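PDB 5AWO: isomaltodextranase, which probably hydrolyses (1->6)-alpha-D-glucosidic linkages in polysaccharides, removing successive isomaltose units from the non-reducing chain ends. Local coordinates for residues T543-D557 against T579-R593. Residues are numbered along the deposited sequence; the frame is centred on the assembly and turned at random. Where two conformers were deposited one is given.
Sequences TMTVTAEKADRSTVD and TITLDAGLNLVTIGR
Thr545, Thr547 and Glu549 form hydrogen-bonded pairs with Gly592, Thr590 and Leu588, joining strands 543-549 and 585-592 antiparallel in one sheet of the CBM35-type beta-sandwich; strand 574-582, of the opposing sheet, meets residues 543-557 at Val546, Ala548 and the Val556-Asp557 bulge. The three pairs give six backbone bonds, among them Thr547 N to Thr590 O (2.9 Å). Val546, Ala548, Val589 and Ile591 point into the sandwich. There Met544 CB lies 3.7 Å from Ile591 CG1, and Ile580, its CG1 turned away from the backbone N (chi1 -168°), brings CD1 to 4.1 Å from both Val546 CG1 and Ala548 CB. On the other face, Thr547 and Thr590 lie side by side, and a water donates to both Thr545 O and Thr590 O. Val556 and Asp557 both face Ala548, a classic beta bulge whose two N-H groups share Ala548 O. Beside it, Asp557 OD2 accepts a hydrogen bond from Thr581 N at 2.9 Å, nearly straight at the hydrogen (169°) but from above the carboxylate plane. With an alanine here, Thr581 N would probably lose this acceptor, weakening the tie between the sheets. Thr581 OG1 donates to Val556 O at 2.9 Å, approaching 41° above the carbonyl plane.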
loop_
_atom_site.group_PDB
_atom_site.type_symbol
_atom_site.label_atom_id
_atom_site.label_comp_id
_atom_site.label_asym_id
_atom_site.label_seq_id
_atom_site.Cartn_x
_atom_site.Cartn_y
_atom_site.Cartn_z
ATOM N N THR A 543 -17.369 25.668 -1.135
ATOM C CA THR A 543 -17.237 24.914 -2.372
ATOM C C THR A 543 -16.149 23.852 -2.213
ATOM O O THR A 543 -15.245 24.011 -1.410
ATOM C CB THR A 543 -16.966 25.797 -3.616
ATOM O OG1 THR A 543 -15.630 26.316 -3.607
ATOM C CG2 THR A 543 -17.973 26.959 -3.676
ATOM N N MET A 544 -16.284 22.789 -2.986
ATOM C CA MET A 544 -15.224 21.779 -3.140
ATOM C C MET A 544 -15.018 21.495 -4.603
ATOM O O MET A 544 -15.956 21.600 -5.401
ATOM C CB MET A 544 -15.608 20.465 -2.432
ATOM C CG MET A 544 -15.806 20.618 -0.950
ATOM S SD MET A 544 -14.296 20.858 0.006
ATOM C CE MET A 544 -14.773 22.041 1.258
ATOM N N THR A 545 -13.793 21.120 -4.958
ATOM C CA THR A 545 -13.480 20.717 -6.313
ATOM C C THR A 545 -13.696 19.212 -6.464
ATOM O O THR A 545 -13.195 18.434 -5.639
ATOM C CB THR A 545 -12.028 21.098 -6.663
ATOM O OG1 THR A 545 -11.859 22.524 -6.524
ATOM C CG2 THR A 545 -11.678 20.652 -8.063
ATOM N N VAL A 546 -14.450 18.812 -7.489
ATOM C CA VAL A 546 -14.812 17.409 -7.725
ATOM C C VAL A 546 -14.351 16.987 -9.109
ATOM O O VAL A 546 -14.618 17.677 -10.101
ATOM C CB VAL A 546 -16.326 17.148 -7.588
ATOM C CG1 VAL A 546 -16.668 15.691 -7.915
ATOM C CG2 VAL A 546 -16.812 17.507 -6.189
ATOM N N THR A 547 -13.634 15.864 -9.170
ATOM C CA THR A 547 -13.261 15.259 -10.429
ATOM C C THR A 547 -13.683 13.794 -10.494
ATOM O O THR A 547 -13.929 13.142 -9.460
ATOM C CB THR A 547 -11.742 15.324 -10.703
ATOM O OG1 THR A 547 -10.999 14.645 -9.662
ATOM C CG2 THR A 547 -11.255 16.743 -10.810
ATOM N N ALA A 548 -13.792 13.305 -11.724
ATOM C CA ALA A 548 -13.777 11.875 -12.021
ATOM C C ALA A 548 -12.665 11.585 -13.018
ATOM O O ALA A 548 -12.431 12.366 -13.956
ATOM C CB ALA A 548 -15.127 11.411 -12.552
ATOM N N GLU A 549 -11.951 10.464 -12.805
ATOM C CA GLU A 549 -10.805 10.080 -13.598
ATOM C C GLU A 549 -10.776 8.565 -13.792
ATOM O O GLU A 549 -11.328 7.805 -12.953
ATOM C CB GLU A 549 -9.498 10.477 -12.892
ATOM C CG GLU A 549 -9.284 11.980 -12.781
ATOM C CD GLU A 549 -8.018 12.373 -12.031
ATOM O OE1 GLU A 549 -7.347 11.479 -11.448
ATOM O OE2 GLU A 549 -7.676 13.576 -12.004
ATOM N N LYS A 550 -10.111 8.140 -14.856
ATOM C CA LYS A 550 -9.814 6.727 -15.036
ATOM C C LYS A 550 -8.672 6.385 -14.091
ATOM O O LYS A 550 -8.065 7.280 -13.491
ATOM C CB LYS A 550 -9.390 6.413 -16.467
ATOM C CG LYS A 550 -10.397 6.811 -17.537
ATOM C CD LYS A 550 -9.846 6.484 -18.908
ATOM C CE LYS A 550 -10.041 5.021 -19.282
ATOM N NZ LYS A 550 -11.465 4.674 -19.556
ATOM N N ALA A 551 -8.379 5.098 -13.964
ATOM C CA ALA A 551 -7.267 4.653 -13.097
ATOM C C ALA A 551 -5.934 5.268 -13.509
ATOM O O ALA A 551 -5.096 5.558 -12.647
ATOM C CB ALA A 551 -7.184 3.145 -13.063
ATOM N N ASP A 552 -5.751 5.542 -14.806
ATOM C CA ASP A 552 -4.511 6.174 -15.302
ATOM C C ASP A 552 -4.454 7.705 -15.140
ATOM O O ASP A 552 -3.522 8.346 -15.644
ATOM C CB ASP A 552 -4.215 5.754 -16.759
ATOM C CG ASP A 552 -4.988 6.552 -17.781
ATOM O OD1 ASP A 552 -5.971 7.223 -17.410
ATOM O OD2 ASP A 552 -4.546 6.489 -18.968
ATOM N N ARG A 553 -5.436 8.257 -14.435
ATOM C CA ARG A 553 -5.573 9.695 -14.110
ATOM C C ARG A 553 -6.255 10.515 -15.214
ATOM O O ARG A 553 -6.542 11.680 -14.971
ATOM C CB ARG A 553 -4.250 10.382 -13.714
ATOM C CG ARG A 553 -3.603 9.816 -12.450
ATOM C CD ARG A 553 -2.228 10.424 -12.256
ATOM N NE ARG A 553 -1.386 10.092 -13.387
ATOM C CZ ARG A 553 -0.948 8.867 -13.669
ATOM N NH1 ARG A 553 -1.243 7.830 -12.880
ATOM N NH2 ARG A 553 -0.189 8.686 -14.747
ATOM N N SER A 554 -6.554 9.901 -16.345
ATOM C CA SER A 554 -7.234 10.625 -17.449
ATOM C C SER A 554 -8.542 11.209 -16.934
ATOM O O SER A 554 -9.351 10.531 -16.308
ATOM C CB SER A 554 -7.529 9.679 -18.608
ATOM O OG SER A 554 -6.337 9.137 -19.211
ATOM N N THR A 555 -8.796 12.487 -17.227
ATOM C CA THR A 555 -9.987 13.157 -16.743
ATOM C C THR A 555 -11.305 12.688 -17.437
ATOM O O THR A 555 -11.371 12.671 -18.668
ATOM C CB THR A 555 -9.783 14.680 -16.886
ATOM O OG1 THR A 555 -8.681 15.083 -16.054
ATOM C CG2 THR A 555 -10.991 15.425 -16.477
ATOM N N VAL A 556 -12.299 12.279 -16.644
ATOM C CA VAL A 556 -13.661 11.873 -17.091
ATOM C C VAL A 556 -14.633 13.041 -16.872
ATOM O O VAL A 556 -15.553 13.272 -17.682
ATOM C CB VAL A 556 -14.217 10.637 -16.288
ATOM C CG1 VAL A 556 -15.634 10.249 -16.722
ATOM C CG2 VAL A 556 -13.327 9.429 -16.463
ATOM N N ASP A 557 -14.476 13.723 -15.743
ATOM C CA ASP A 557 -15.264 14.908 -15.430
ATOM C C ASP A 557 -14.474 15.903 -14.607
ATOM O O ASP A 557 -13.465 15.557 -13.969
ATOM C CB ASP A 557 -16.526 14.532 -14.678
ATOM C CG ASP A 557 -17.611 15.596 -14.782
ATOM O OD1 ASP A 557 -17.341 16.672 -15.380
ATOM O OD2 ASP A 557 -18.725 15.338 -14.296
ATOM N N THR A 579 -24.506 16.144 -10.753
ATOM C CA THR A 579 -24.431 15.282 -11.902
ATOM C C THR A 579 -22.962 15.107 -12.203
ATOM O O THR A 579 -22.213 16.078 -12.279
ATOM C CB THR A 579 -25.110 15.934 -13.126
ATOM O OG1 THR A 579 -26.518 15.950 -12.924
ATOM C CG2 THR A 579 -24.799 15.167 -14.409
ATOM N N ILE A 580 -22.555 13.865 -12.407
ATOM C CA ILE A 580 -21.172 13.565 -12.683
ATOM C C ILE A 580 -21.129 12.620 -13.876
ATOM O O ILE A 580 -21.938 11.693 -13.960
ATOM C CB ILE A 580 -20.496 12.988 -11.412
ATOM C CG1 ILE A 580 -18.982 12.947 -11.571
ATOM C CG2 ILE A 580 -21.062 11.616 -11.063
ATOM C CD1 ILE A 580 -18.257 12.673 -10.264
ATOM N N THR A 581 -20.242 12.884 -14.824
ATOM C CA THR A 581 -20.060 11.993 -15.955
ATOM C C THR A 581 -19.089 10.894 -15.526
ATOM O O THR A 581 -17.910 11.182 -15.331
ATOM C CB THR A 581 -19.621 12.734 -17.255
ATOM O OG1 THR A 581 -18.417 13.506 -17.073
ATOM C CG2 THR A 581 -20.735 13.689 -17.695
ATOM N N LEU A 582 -19.620 9.673 -15.344
ATOM C CA LEU A 582 -18.816 8.453 -15.035
ATOM C C LEU A 582 -18.794 7.520 -16.242
ATOM O O LEU A 582 -19.772 7.429 -16.997
ATOM C CB LEU A 582 -19.380 7.699 -13.819
ATOM C CG LEU A 582 -19.618 8.484 -12.542
ATOM C CD1 LEU A 582 -20.374 7.644 -11.532
ATOM C CD2 LEU A 582 -18.311 9.009 -11.958
ATOM N N ASP A 583 -17.673 6.829 -16.443
ATOM C CA ASP A 583 -17.515 5.908 -17.561
ATOM C C ASP A 583 -17.795 4.492 -17.068
ATOM O O ASP A 583 -17.845 4.264 -15.863
ATOM C CB ASP A 583 -16.110 6.032 -18.206
ATOM C CG ASP A 583 -15.970 7.250 -19.146
ATOM O OD1 ASP A 583 -16.990 7.890 -19.449
ATOM O OD2 ASP A 583 -14.833 7.575 -19.634
ATOM N N ALA A 584 -18.041 3.563 -17.994
ATOM C CA ALA A 584 -18.277 2.169 -17.643
ATOM C C ALA A 584 -17.046 1.659 -16.902
ATOM O O ALA A 584 -15.941 1.912 -17.325
ATOM C CB ALA A 584 -18.485 1.314 -18.882
ATOM N N GLY A 585 -17.267 0.934 -15.826
ATOM C CA GLY A 585 -16.177 0.315 -15.096
ATOM C C GLY A 585 -15.671 1.280 -14.059
ATOM O O GLY A 585 -16.458 1.991 -13.454
ATOM N N LEU A 586 -14.350 1.304 -13.879
ATOM C CA LEU A 586 -13.741 1.916 -12.707
ATOM C C LEU A 586 -13.507 3.406 -12.900
ATOM O O LEU A 586 -12.827 3.811 -13.835
ATOM C CB LEU A 586 -12.395 1.246 -12.397
ATOM C CG LEU A 586 -11.599 1.847 -11.221
ATOM C CD1 LEU A 586 -12.316 1.727 -9.880
ATOM C CD2 LEU A 586 -10.236 1.171 -11.166
ATOM N N ASN A 587 -14.028 4.185 -11.962
ATOM C CA ASN A 587 -13.771 5.614 -11.911
ATOM C C ASN A 587 -13.269 5.963 -10.527
ATOM O O ASN A 587 -13.758 5.411 -9.534
ATOM C CB ASN A 587 -15.062 6.421 -12.184
ATOM C CG ASN A 587 -15.630 6.166 -13.564
ATOM O OD1 ASN A 587 -15.272 6.849 -14.547
ATOM N ND2 ASN A 587 -16.478 5.149 -13.658
ATOM N N LEU A 588 -12.335 6.902 -10.458
ATOM C CA LEU A 588 -11.938 7.490 -9.190
ATOM C C LEU A 588 -12.594 8.851 -9.051
ATOM O O LEU A 588 -12.332 9.746 -9.877
ATOM C CB LEU A 588 -10.418 7.620 -9.092
ATOM C CG LEU A 588 -9.602 6.320 -8.988
ATOM C CD1 LEU A 588 -10.108 5.446 -7.845
ATOM C CD2 LEU A 588 -9.567 5.516 -10.274
ATOM N N VAL A 589 -13.451 8.996 -8.056
ATOM C CA VAL A 589 -14.152 10.254 -7.807
ATOM C C VAL A 589 -13.481 10.872 -6.605
ATOM O O VAL A 589 -13.532 10.315 -5.495
ATOM C CB VAL A 589 -15.663 10.028 -7.575
ATOM C CG1 VAL A 589 -16.360 11.343 -7.253
ATOM C CG2 VAL A 589 -16.299 9.393 -8.805
ATOM N N THR A 590 -12.830 12.007 -6.833
ATOM C CA THR A 590 -12.092 12.735 -5.820
ATOM C C THR A 590 -12.740 14.091 -5.559
ATOM O O THR A 590 -13.021 14.845 -6.506
ATOM C CB THR A 590 -10.615 12.868 -6.224
ATOM O OG1 THR A 590 -10.037 11.541 -6.257
ATOM C CG2 THR A 590 -9.815 13.738 -5.275
ATOM N N ILE A 591 -12.950 14.373 -4.286
ATOM C CA ILE A 591 -13.505 15.641 -3.790
ATOM C C ILE A 591 -12.507 16.239 -2.819
ATOM O O ILE A 591 -12.073 15.557 -1.891
ATOM C CB ILE A 591 -14.903 15.472 -3.127
ATOM C CG1 ILE A 591 -15.386 16.802 -2.530
ATOM C CG2 ILE A 591 -14.910 14.368 -2.066
ATOM C CD1 ILE A 591 -16.870 16.831 -2.178
ATOM N N GLY A 592 -12.122 17.504 -3.029
ATOM C CA GLY A 592 -11.140 18.150 -2.184
ATOM C C GLY A 592 -11.254 19.661 -2.193
ATOM O O GLY A 592 -12.006 20.213 -2.987
ATOM N N ARG A 593 -10.514 20.289 -1.293
ATOM C CA ARG A 593 -10.624 21.727 -1.066
ATOM C C ARG A 593 -9.368 22.419 -1.583
ATOM O O ARG A 593 -8.327 22.416 -0.924
ATOM C CB ARG A 593 -10.834 21.978 0.421
ATOM C CG ARG A 593 -11.575 23.283 0.723
ATOM C CD ARG A 593 -10.690 24.486 0.485
ATOM N NE ARG A 593 -11.215 25.654 1.200
ATOM C CZ ARG A 593 -10.666 26.854 1.168
ATOM N NH1 ARG A 593 -9.584 27.076 0.425
ATOM N NH2 ARG A 593 -11.203 27.830 1.889
HETATM O O HOH W 1 -11.397 16.974 -6.819
HETATM O O HOH W 2 -10.589 11.909 -9.855
HETATM O O HOH W 3 -8.355 10.998 -8.372
HETATM O O HOH W 4 -10.193 3.249 -14.811
#